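Local coordinates for DUF3863 domain-containing protein (Parabacteroides distasonis, PDB 3LM3) that probably acts on carbohydrates as a glycoside hydrolase or deacetylase, although its reaction and substrate remain unknown, at residues Met28-Pro33 with Glu287-His292; Asp49-Glu54 with Lys86-Ile91; Thr24-Ile29 with Thr107-Tyr112. All blocks are in the same frame, centred on the assembly; numbering follows the deposited sequence.

Interaction 1. Residues Met28-Pro33 with Glu287-His292; sequences MIRTTP and EAQMVH
Met28 O, at the end of strand 21-29, accepts two hydrogen bonds. Ala288 N donates to Met28 O at 3.0 Å, nearly straight at 163° and in the carbonyl plane. Water 1 donates to Met28 O at 2.8 Å. The same water accepts from Gln289 N at 2.9 Å, so it ties the carbonyl to the turn that leads into helix 290-294. The Ala288 N bond continues the parallel pairing of Met28 with Glu287. Ile29 adds an apolar touch, with CD1 3.6 Å from Ala288 CB.

The larger side-chain contact is made by Arg30. Its chain runs extended from CG to NE and carries the guanidinium over to the turn. Gln289 CG and Glu287 CB lie over one face, with Gln289 CG 3.4 Å from Arg30 NH2. Pro33 CA backs the opposite face. Arg30 NE makes a salt bridge to Glu47, and Gln289 NE2 bonds to that carboxylate and to Glu293 OE1. An alanine in place of Arg30 would probably leave Glu47 without its salt-bridge partner and open a gap between Pro33 and the Glu287-Gln289 side chains. Glu287 OE2 stays 4.6 Å from Arg30 NH1, beyond a salt bridge, and bonds to Tyr112 OH instead. The guanidinium therefore meets this turn mainly through carbon atoms, and its charge is answered by Glu47.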
loop_
_atom_site.group_PDB
_atom_site.type_symbol
_atom_site.label_atom_id
_atom_site.label_comp_id
_atom_site.label_asym_id
_atom_site.label_seq_id
_atom_site.Cartn_x
_atom_site.Cartn_y
_atom_site.Cartn_z
HETATM N N MSE A 28 -2.404 5.304 -11.759
HETATM C CA MSE A 28 -3.835 5.050 -11.864
HETATM C C MSE A 28 -4.465 5.908 -12.958
HETATM O O MSE A 28 -4.197 7.125 -13.041
HETATM C CB MSE A 28 -4.544 5.342 -10.556
HETATM C CG MSE A 28 -6.023 5.115 -10.553
HETATM SE SE MSE A 28 -6.768 5.619 -8.838
HETATM C CE MSE A 28 -8.485 4.741 -9.044
ATOM N N ILE A 29 -5.278 5.268 -13.787
ATOM C CA ILE A 29 -6.052 5.913 -14.847
ATOM C C ILE A 29 -7.544 5.739 -14.518
ATOM O O ILE A 29 -8.009 4.646 -14.230
ATOM C CB ILE A 29 -5.781 5.283 -16.214
ATOM C CG1 ILE A 29 -4.282 5.214 -16.538
ATOM C CG2 ILE A 29 -6.564 6.034 -17.315
ATOM C CD1 ILE A 29 -3.573 6.498 -16.567
ATOM N N ARG A 30 -8.321 6.824 -14.575
ATOM C CA ARG A 30 -9.731 6.816 -14.144
ATOM C C ARG A 30 -10.517 7.861 -14.914
ATOM O O ARG A 30 -9.922 8.646 -15.638
ATOM C CB ARG A 30 -9.818 7.055 -12.625
ATOM C CG ARG A 30 -9.357 8.419 -12.172
ATOM C CD ARG A 30 -8.907 8.430 -10.733
ATOM N NE ARG A 30 -8.828 9.787 -10.233
ATOM C CZ ARG A 30 -8.372 10.110 -9.029
ATOM N NH1 ARG A 30 -7.879 9.179 -8.221
ATOM N NH2 ARG A 30 -8.431 11.394 -8.647
ATOM N N THR A 31 -11.849 7.873 -14.766
ATOM C CA THR A 31 -12.714 8.908 -15.322
ATOM C C THR A 31 -13.280 9.808 -14.235
ATOM O O THR A 31 -13.702 10.920 -14.515
ATOM C CB THR A 31 -13.866 8.373 -16.204
ATOM O OG1 THR A 31 -15.009 8.012 -15.405
ATOM C CG2 THR A 31 -13.430 7.227 -17.145
ATOM N N THR A 32 -13.338 9.315 -13.014
ATOM C CA THR A 32 -13.760 10.067 -11.819
ATOM C C THR A 32 -12.955 9.494 -10.641
ATOM O O THR A 32 -12.359 8.401 -10.777
ATOM C CB THR A 32 -15.273 9.933 -11.529
ATOM O OG1 THR A 32 -15.565 8.584 -11.122
ATOM C CG2 THR A 32 -16.139 10.288 -12.717
ATOM N N PRO A 33 -12.875 10.195 -9.490
ATOM C CA PRO A 33 -11.887 9.780 -8.514
ATOM C C PRO A 33 -12.099 8.458 -7.806
ATOM O O PRO A 33 -11.126 7.748 -7.557
ATOM C CB PRO A 33 -11.877 10.925 -7.488
ATOM C CG PRO A 33 -12.300 12.099 -8.256
ATOM C CD PRO A 33 -13.321 11.581 -9.240
ATOM N N GLU A 287 -1.588 9.039 -9.093
ATOM C CA GLU A 287 -2.686 9.141 -10.030
ATOM C C GLU A 287 -2.290 10.026 -11.203
ATOM O O GLU A 287 -1.735 11.112 -11.009
ATOM C CB GLU A 287 -3.897 9.720 -9.338
ATOM C CG GLU A 287 -4.451 8.888 -8.180
ATOM C CD GLU A 287 -3.679 8.990 -6.868
ATOM O OE1 GLU A 287 -2.803 9.876 -6.679
ATOM O OE2 GLU A 287 -4.013 8.215 -5.954
ATOM N N ALA A 288 -2.547 9.532 -12.411
ATOM C CA ALA A 288 -2.205 10.273 -13.634
ATOM C C ALA A 288 -2.808 11.678 -13.626
ATOM O O ALA A 288 -2.197 12.619 -14.138
ATOM C CB ALA A 288 -2.659 9.518 -14.844
ATOM N N GLN A 289 -4.003 11.816 -13.073
ATOM C CA GLN A 289 -4.688 13.110 -13.066
ATOM C C GLN A 289 -3.936 14.186 -12.291
ATOM O O GLN A 289 -4.279 15.380 -12.403
ATOM C CB GLN A 289 -6.125 12.979 -12.566
ATOM C CG GLN A 289 -6.348 12.428 -11.158
ATOM C CD GLN A 289 -5.982 13.381 -10.040
ATOM O OE1 GLN A 289 -4.946 13.247 -9.424
ATOM N NE2 GLN A 289 -6.846 14.373 -9.777
HETATM N N MSE A 290 -2.912 13.814 -11.524
HETATM C CA MSE A 290 -2.150 14.818 -10.766
HETATM C C MSE A 290 -1.474 15.814 -11.680
HETATM O O MSE A 290 -1.281 17.003 -11.307
HETATM C CB MSE A 290 -1.099 14.184 -9.847
HETATM C CG MSE A 290 -1.670 13.561 -8.616
HETATM SE SE MSE A 290 -0.408 12.919 -7.326
HETATM C CE MSE A 290 0.745 12.000 -8.588
ATOM N N VAL A 291 -1.103 15.385 -12.879
ATOM C CA VAL A 291 -0.471 16.293 -13.865
ATOM C C VAL A 291 -1.425 17.455 -14.161
ATOM O O VAL A 291 -1.010 18.618 -14.214
ATOM C CB VAL A 291 -0.080 15.532 -15.158
ATOM C CG1 VAL A 291 0.127 16.464 -16.339
ATOM C CG2 VAL A 291 1.121 14.619 -14.891
ATOM N N HIS A 292 -2.703 17.152 -14.336
ATOM C CA HIS A 292 -3.712 18.198 -14.581
ATOM C C HIS A 292 -4.021 18.997 -13.312
ATOM O O HIS A 292 -4.155 20.244 -13.352
ATOM C CB HIS A 292 -5.009 17.586 -15.094
ATOM C CG HIS A 292 -5.974 18.588 -15.629
ATOM N ND1 HIS A 292 -5.861 19.089 -16.903
ATOM C CD2 HIS A 292 -7.071 19.173 -15.085
ATOM C CE1 HIS A 292 -6.840 19.949 -17.121
ATOM N NE2 HIS A 292 -7.588 20.011 -16.036
HETATM O O HOH W 1 -5.699 9.480 -12.533
#

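Interaction 2. Residues Asp49-Glu54 with Lys86-Ile91; sequences DWHTLE and KNYREI
The N-terminal end of helix 53-64 and the loop before it pack, through Leu53 and His51, against the first turns of helix 86-102. Thr52 is the N-cap of helix 53-64, and its OG1 bonds to Gly55 N. Just before the cap, His51 O accepts a hydrogen bond from Asn87 ND2 at 2.9 Å. The N-H points well at the oxygen, at 163°. The oxygen lies close to the amide plane of Asn87, but the donor is tilted 24° from the carbonyl plane. Asn87 CG sits between its backbone N and carbonyl carbon (chi1 63°), and from there the amide reaches His51 O. Asn87 ND2 also lies above one face of the Tyr88 ring, offset toward the rim.

The His51 and Tyr88 rings meet obliquely, with centroids 5.7 Å apart. Tyr88 OH bonds to Arg30 O, and His51 ND1 to Glu47 O, so both polar ends are tied to the loop after strand 21-29. Ile91 CD1 packs on the same histidine, 3.8 Å from His51 CB.

Leu53 crosses Glu90 at about a right angle, its CB 3.9 Å from Glu90 OE1. Water 2 accepts from Leu53 N at 2.9 Å and donates to Glu90 OE1 at the same distance. The start of helix 53-64 thus meets a carboxylate through one water, which probably suits the positive end of the helix dipole. The contact joins the N-terminal ends of helices 53-64 and 86-102, beside the loop that follows strand 21-29.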
loop_
_atom_site.group_PDB
_atom_site.type_symbol
_atom_site.label_atom_id
_atom_site.label_comp_id
_atom_site.label_asym_id
_atom_site.label_seq_id
_atom_site.Cartn_x
_atom_site.Cartn_y
_atom_site.Cartn_z
ATOM N N ASP A 49 -11.242 15.326 -18.856
ATOM C CA ASP A 49 -10.305 16.272 -19.406
ATOM C C ASP A 49 -8.980 16.310 -18.666
ATOM O O ASP A 49 -8.024 16.914 -19.129
ATOM C CB ASP A 49 -10.935 17.669 -19.432
ATOM C CG ASP A 49 -12.165 17.757 -20.331
ATOM O OD1 ASP A 49 -12.388 16.901 -21.224
ATOM O OD2 ASP A 49 -12.944 18.718 -20.139
ATOM N N TRP A 50 -8.895 15.618 -17.520
ATOM C CA TRP A 50 -7.696 15.570 -16.697
ATOM C C TRP A 50 -6.770 14.412 -17.104
ATOM O O TRP A 50 -5.675 14.257 -16.541
ATOM C CB TRP A 50 -8.062 15.400 -15.214
ATOM C CG TRP A 50 -8.927 16.485 -14.625
ATOM C CD1 TRP A 50 -9.899 17.182 -15.243
ATOM C CD2 TRP A 50 -8.891 16.947 -13.276
ATOM N NE1 TRP A 50 -10.475 18.079 -14.365
ATOM C CE2 TRP A 50 -9.871 17.949 -13.147
ATOM C CE3 TRP A 50 -8.112 16.625 -12.173
ATOM C CZ2 TRP A 50 -10.086 18.629 -11.945
ATOM C CZ3 TRP A 50 -8.333 17.306 -10.983
ATOM C CH2 TRP A 50 -9.299 18.283 -10.890
ATOM N N HIS A 51 -7.222 13.618 -18.084
ATOM C CA HIS A 51 -6.509 12.451 -18.569
ATOM C C HIS A 51 -6.190 12.681 -20.036
ATOM O O HIS A 51 -7.082 12.749 -20.869
ATOM C CB HIS A 51 -7.314 11.164 -18.375
ATOM C CG HIS A 51 -7.455 10.774 -16.937
ATOM N ND1 HIS A 51 -8.394 11.327 -16.098
ATOM C CD2 HIS A 51 -6.696 9.959 -16.167
ATOM C CE1 HIS A 51 -8.220 10.841 -14.874
ATOM N NE2 HIS A 51 -7.200 9.998 -14.893
ATOM N N THR A 52 -4.910 12.821 -20.341
ATOM C CA THR A 52 -4.448 13.040 -21.711
ATOM C C THR A 52 -3.287 12.097 -22.005
ATOM O O THR A 52 -2.522 11.699 -21.105
ATOM C CB THR A 52 -4.003 14.485 -22.008
ATOM O OG1 THR A 52 -2.781 14.759 -21.329
ATOM C CG2 THR A 52 -5.091 15.484 -21.627
ATOM N N LEU A 53 -3.135 11.766 -23.285
ATOM C CA LEU A 53 -1.993 10.989 -23.720
ATOM C C LEU A 53 -0.687 11.690 -23.364
ATOM O O LEU A 53 0.215 11.075 -22.835
ATOM C CB LEU A 53 -2.067 10.756 -25.225
ATOM C CG LEU A 53 -0.824 10.118 -25.881
ATOM C CD1 LEU A 53 -0.487 8.722 -25.297
ATOM C CD2 LEU A 53 -1.027 10.052 -27.398
ATOM N N GLU A 54 -0.585 12.981 -23.647
ATOM C CA GLU A 54 0.664 13.676 -23.344
ATOM C C GLU A 54 0.977 13.669 -21.861
ATOM O O GLU A 54 2.147 13.565 -21.484
ATOM C CB GLU A 54 0.702 15.108 -23.875
ATOM C CG GLU A 54 1.855 16.010 -23.266
ATOM C CD GLU A 54 3.317 15.443 -23.366
ATOM O OE1 GLU A 54 3.552 14.246 -23.688
ATOM O OE2 GLU A 54 4.256 16.226 -23.087
ATOM N N LYS A 86 -11.672 9.497 -27.399
ATOM C CA LYS A 86 -10.364 9.441 -28.019
ATOM C C LYS A 86 -9.211 9.465 -27.007
ATOM O O LYS A 86 -8.228 8.717 -27.152
ATOM C CB LYS A 86 -10.232 10.589 -29.011
ATOM C CG LYS A 86 -8.858 10.741 -29.616
ATOM C CD LYS A 86 -8.861 11.790 -30.724
ATOM C CE LYS A 86 -7.451 12.021 -31.237
ATOM N NZ LYS A 86 -7.403 12.920 -32.413
ATOM N N ASN A 87 -9.318 10.284 -25.958
ATOM C CA ASN A 87 -8.257 10.332 -24.951
ATOM C C ASN A 87 -8.030 8.990 -24.270
ATOM O O ASN A 87 -6.885 8.546 -24.108
ATOM C CB ASN A 87 -8.455 11.447 -23.919
ATOM C CG ASN A 87 -9.709 11.294 -23.090
ATOM O OD1 ASN A 87 -10.800 11.008 -23.614
ATOM N ND2 ASN A 87 -9.577 11.558 -21.802
ATOM N N TYR A 88 -9.120 8.341 -23.870
ATOM C CA TYR A 88 -8.998 7.053 -23.197
ATOM C C TYR A 88 -8.518 5.996 -24.153
ATOM O O TYR A 88 -7.719 5.155 -23.771
ATOM C CB TYR A 88 -10.271 6.651 -22.463
ATOM C CG TYR A 88 -10.438 7.500 -21.227
ATOM C CD1 TYR A 88 -9.606 7.351 -20.127
ATOM C CD2 TYR A 88 -11.379 8.519 -21.182
ATOM C CE1 TYR A 88 -9.724 8.153 -18.998
ATOM C CE2 TYR A 88 -11.496 9.324 -20.065
ATOM C CZ TYR A 88 -10.689 9.146 -18.979
ATOM O OH TYR A 88 -10.791 9.958 -17.856
ATOM N N ARG A 89 -8.942 6.040 -25.401
ATOM C CA ARG A 89 -8.437 5.082 -26.393
ATOM C C ARG A 89 -6.920 5.255 -26.585
ATOM O O ARG A 89 -6.173 4.261 -26.589
ATOM C CB ARG A 89 -9.173 5.218 -27.721
ATOM C CG ARG A 89 -8.726 4.217 -28.769
ATOM C CD ARG A 89 -9.738 4.121 -29.915
ATOM N NE ARG A 89 -10.337 5.424 -30.241
ATOM C CZ ARG A 89 -9.668 6.445 -30.770
ATOM N NH1 ARG A 89 -8.366 6.328 -31.029
ATOM N NH2 ARG A 89 -10.298 7.585 -31.038
ATOM N N GLU A 90 -6.477 6.503 -26.725
ATOM C CA GLU A 90 -5.056 6.825 -26.891
ATOM C C GLU A 90 -4.230 6.399 -25.689
ATOM O O GLU A 90 -3.123 5.864 -25.820
ATOM C CB GLU A 90 -4.841 8.326 -27.138
ATOM C CG GLU A 90 -5.333 8.829 -28.485
ATOM C CD GLU A 90 -5.170 10.345 -28.648
ATOM O OE1 GLU A 90 -5.156 11.115 -27.650
ATOM O OE2 GLU A 90 -5.076 10.784 -29.797
ATOM N N ILE A 91 -4.755 6.632 -24.494
ATOM C CA ILE A 91 -4.063 6.208 -23.287
ATOM C C ILE A 91 -3.957 4.689 -23.230
ATOM O O ILE A 91 -2.881 4.156 -22.899
ATOM C CB ILE A 91 -4.743 6.771 -22.006
ATOM C CG1 ILE A 91 -4.492 8.269 -21.932
ATOM C CG2 ILE A 91 -4.215 6.068 -20.777
ATOM C CD1 ILE A 91 -5.457 8.998 -20.942
HETATM O O HOH W 2 -5.150 12.597 -25.169
#

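Interaction 3. Residues Thr24-Ile29 with Thr107-Tyr112; sequences TLCIMI and TYFPGY
Met28 and Phe109 mark the closest backbone approach, 7.1 Å between CA atoms, and no hydrogen bond joins the two segments. Strand 73-76 pairs with both strand 21-29 and strand 105-108. The contact is made mainly by side chains.

Met28, a selenomethionine in the crystal, carries most of it. Its CG is anti to the backbone N (chi1 180°), and the chain stays extended beyond that point. It crosses Phe109 at about a right angle. SE stands over the centre of the Phe109 ring, 3.9 Å from its centroid and only 11° off the ring normal, a Met-aromatic contact. The CG atom lies over the same ring in a CH-pi contact. At the end of the chain, CE comes within 3.5 Å of Phe109 CD1 and also lies over a face of the Tyr112 ring, 4.3 Å from that centroid. It reaches Gly111 CA as well, at 3.9 Å. The selenium thus touches two aromatic side chains, over the Phe109 face and obliquely at Tyr112, with Tyr112 OH 3.3 Å from SE. That hydroxyl bonds to Glu287 OE2.

Cys26 meets Phe109 differently. Its SG lies at the ring edge, in plane, 3.7 Å from Phe109 CD2. Ile285 and Met148 also touch both Cys26 and Phe109. Pro110 centres an inverse gamma turn, which starts the loop away from strand 105-108. Apolar packing of this kind, inside a curled parallel sheet at the C-terminal ends of its strands, is consistent with the beta/alpha-barrel-like fold of the glycoside hydrolase/deacetylase clan.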
loop_
_atom_site.group_PDB
_atom_site.type_symbol
_atom_site.label_atom_id
_atom_site.label_comp_id
_atom_site.label_asym_id
_atom_site.label_seq_id
_atom_site.Cartn_x
_atom_site.Cartn_y
_atom_site.Cartn_z
ATOM N N THR A 24 7.816 -0.531 -6.004
ATOM C CA THR A 24 6.700 -0.854 -6.879
ATOM C C THR A 24 5.810 0.370 -6.998
ATOM O O THR A 24 5.177 0.776 -6.015
ATOM C CB THR A 24 5.903 -2.052 -6.383
ATOM O OG1 THR A 24 5.398 -1.824 -5.060
ATOM C CG2 THR A 24 6.744 -3.333 -6.366
ATOM N N LEU A 25 5.751 0.962 -8.188
ATOM C CA LEU A 25 4.889 2.087 -8.492
ATOM C C LEU A 25 3.715 1.642 -9.333
ATOM O O LEU A 25 3.855 0.824 -10.250
ATOM C CB LEU A 25 5.645 3.139 -9.307
ATOM C CG LEU A 25 4.825 4.293 -9.891
ATOM C CD1 LEU A 25 4.229 5.166 -8.792
ATOM C CD2 LEU A 25 5.692 5.141 -10.858
ATOM N N CYS A 26 2.559 2.185 -9.026
ATOM C CA CYS A 26 1.382 2.113 -9.886
ATOM C C CYS A 26 0.943 3.522 -10.273
ATOM O O CYS A 26 0.922 4.432 -9.428
ATOM C CB CYS A 26 0.238 1.416 -9.180
ATOM S SG CYS A 26 -1.385 1.555 -9.999
ATOM N N ILE A 27 0.646 3.698 -11.554
ATOM C CA ILE A 27 -0.013 4.911 -12.058
ATOM C C ILE A 27 -1.471 4.564 -12.356
ATOM O O ILE A 27 -1.736 3.592 -13.113
ATOM C CB ILE A 27 0.695 5.503 -13.315
ATOM C CG1 ILE A 27 2.116 5.926 -12.963
ATOM C CG2 ILE A 27 -0.113 6.701 -13.866
ATOM C CD1 ILE A 27 2.912 6.390 -14.129
HETATM N N MSE A 28 -2.404 5.304 -11.759
HETATM C CA MSE A 28 -3.835 5.050 -11.864
HETATM C C MSE A 28 -4.465 5.908 -12.958
HETATM O O MSE A 28 -4.197 7.125 -13.041
HETATM C CB MSE A 28 -4.544 5.342 -10.556
HETATM C CG MSE A 28 -6.023 5.115 -10.553
HETATM SE SE MSE A 28 -6.768 5.619 -8.838
HETATM C CE MSE A 28 -8.485 4.741 -9.044
ATOM N N ILE A 29 -5.278 5.268 -13.787
ATOM C CA ILE A 29 -6.052 5.913 -14.847
ATOM C C ILE A 29 -7.544 5.739 -14.518
ATOM O O ILE A 29 -8.009 4.646 -14.230
ATOM C CB ILE A 29 -5.781 5.283 -16.214
ATOM C CG1 ILE A 29 -4.282 5.214 -16.538
ATOM C CG2 ILE A 29 -6.564 6.034 -17.315
ATOM C CD1 ILE A 29 -3.573 6.498 -16.567
ATOM N N THR A 107 -3.340 -3.568 -15.238
ATOM C CA THR A 107 -4.341 -4.235 -14.429
ATOM C C THR A 107 -5.468 -3.324 -13.993
ATOM O O THR A 107 -5.580 -2.175 -14.414
ATOM C CB THR A 107 -3.682 -4.955 -13.196
ATOM O OG1 THR A 107 -4.611 -5.927 -12.697
ATOM C CG2 THR A 107 -3.265 -3.941 -12.092
ATOM N N TYR A 108 -6.390 -3.921 -13.248
ATOM C CA TYR A 108 -7.626 -3.301 -12.763
ATOM C C TYR A 108 -7.379 -2.590 -11.441
ATOM O O TYR A 108 -6.739 -3.134 -10.526
ATOM C CB TYR A 108 -8.688 -4.396 -12.590
ATOM C CG TYR A 108 -10.097 -3.937 -12.292
ATOM C CD1 TYR A 108 -10.634 -2.854 -12.934
ATOM C CD2 TYR A 108 -10.901 -4.615 -11.374
ATOM C CE1 TYR A 108 -11.954 -2.418 -12.656
ATOM C CE2 TYR A 108 -12.214 -4.199 -11.123
ATOM C CZ TYR A 108 -12.717 -3.079 -11.763
ATOM O OH TYR A 108 -13.990 -2.541 -11.572
ATOM N N PHE A 109 -7.934 -1.382 -11.328
ATOM C CA PHE A 109 -7.841 -0.512 -10.136
ATOM C C PHE A 109 -9.239 0.022 -9.856
ATOM O O PHE A 109 -9.588 1.120 -10.299
ATOM C CB PHE A 109 -6.854 0.641 -10.386
ATOM C CG PHE A 109 -6.330 1.303 -9.143
ATOM C CD1 PHE A 109 -7.144 1.610 -8.088
ATOM C CD2 PHE A 109 -4.998 1.643 -9.047
ATOM C CE1 PHE A 109 -6.635 2.233 -6.933
ATOM C CE2 PHE A 109 -4.481 2.248 -7.923
ATOM C CZ PHE A 109 -5.312 2.533 -6.848
ATOM N N PRO A 110 -10.062 -0.756 -9.104
ATOM C CA PRO A 110 -11.482 -0.420 -8.909
ATOM C C PRO A 110 -11.754 0.679 -7.879
ATOM O O PRO A 110 -12.521 0.479 -6.943
ATOM C CB PRO A 110 -12.090 -1.765 -8.479
ATOM C CG PRO A 110 -10.989 -2.505 -7.893
ATOM C CD PRO A 110 -9.795 -2.146 -8.725
ATOM N N GLY A 111 -11.141 1.849 -8.045
ATOM C CA GLY A 111 -11.614 3.053 -7.333
ATOM C C GLY A 111 -11.420 3.091 -5.836
ATOM O O GLY A 111 -12.180 3.757 -5.130
ATOM N N TYR A 112 -10.408 2.383 -5.377
ATOM C CA TYR A 112 -9.899 2.337 -3.996
ATOM C C TYR A 112 -10.742 1.574 -2.988
ATOM O O TYR A 112 -10.181 0.896 -2.123
ATOM C CB TYR A 112 -9.665 3.745 -3.426
ATOM C CG TYR A 112 -8.792 4.701 -4.190
ATOM C CD1 TYR A 112 -7.420 4.664 -4.101
ATOM C CD2 TYR A 112 -9.360 5.673 -4.997
ATOM C CE1 TYR A 112 -6.629 5.627 -4.791
ATOM C CE2 TYR A 112 -8.597 6.618 -5.662
ATOM C CZ TYR A 112 -7.252 6.593 -5.533
ATOM O OH TYR A 112 -6.518 7.582 -6.167
#

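Overall arrangement
All three contacts gather at the C-terminal end of strand 21-29 and the loop beyond it. Interactions 1 and 3 share Met28 and Ile29, and their centres are about 10 Å apart. Interaction 1 pairs the strand with strand 280-287, far along the chain, while interaction 3 reaches the loop after strand 105-108. Tyr112 OH and Glu287 OE2 join these two. Along the chain, interaction 2 falls within the span of each, joining the starts of helices 53-64 and 86-102. Its centre is about 10 Å from interaction 1 and 16 Å from interaction 3, and Tyr88 OH links it to Arg30 O. Early and late parts of the DUF3863 region are thus knitted together around one strand end.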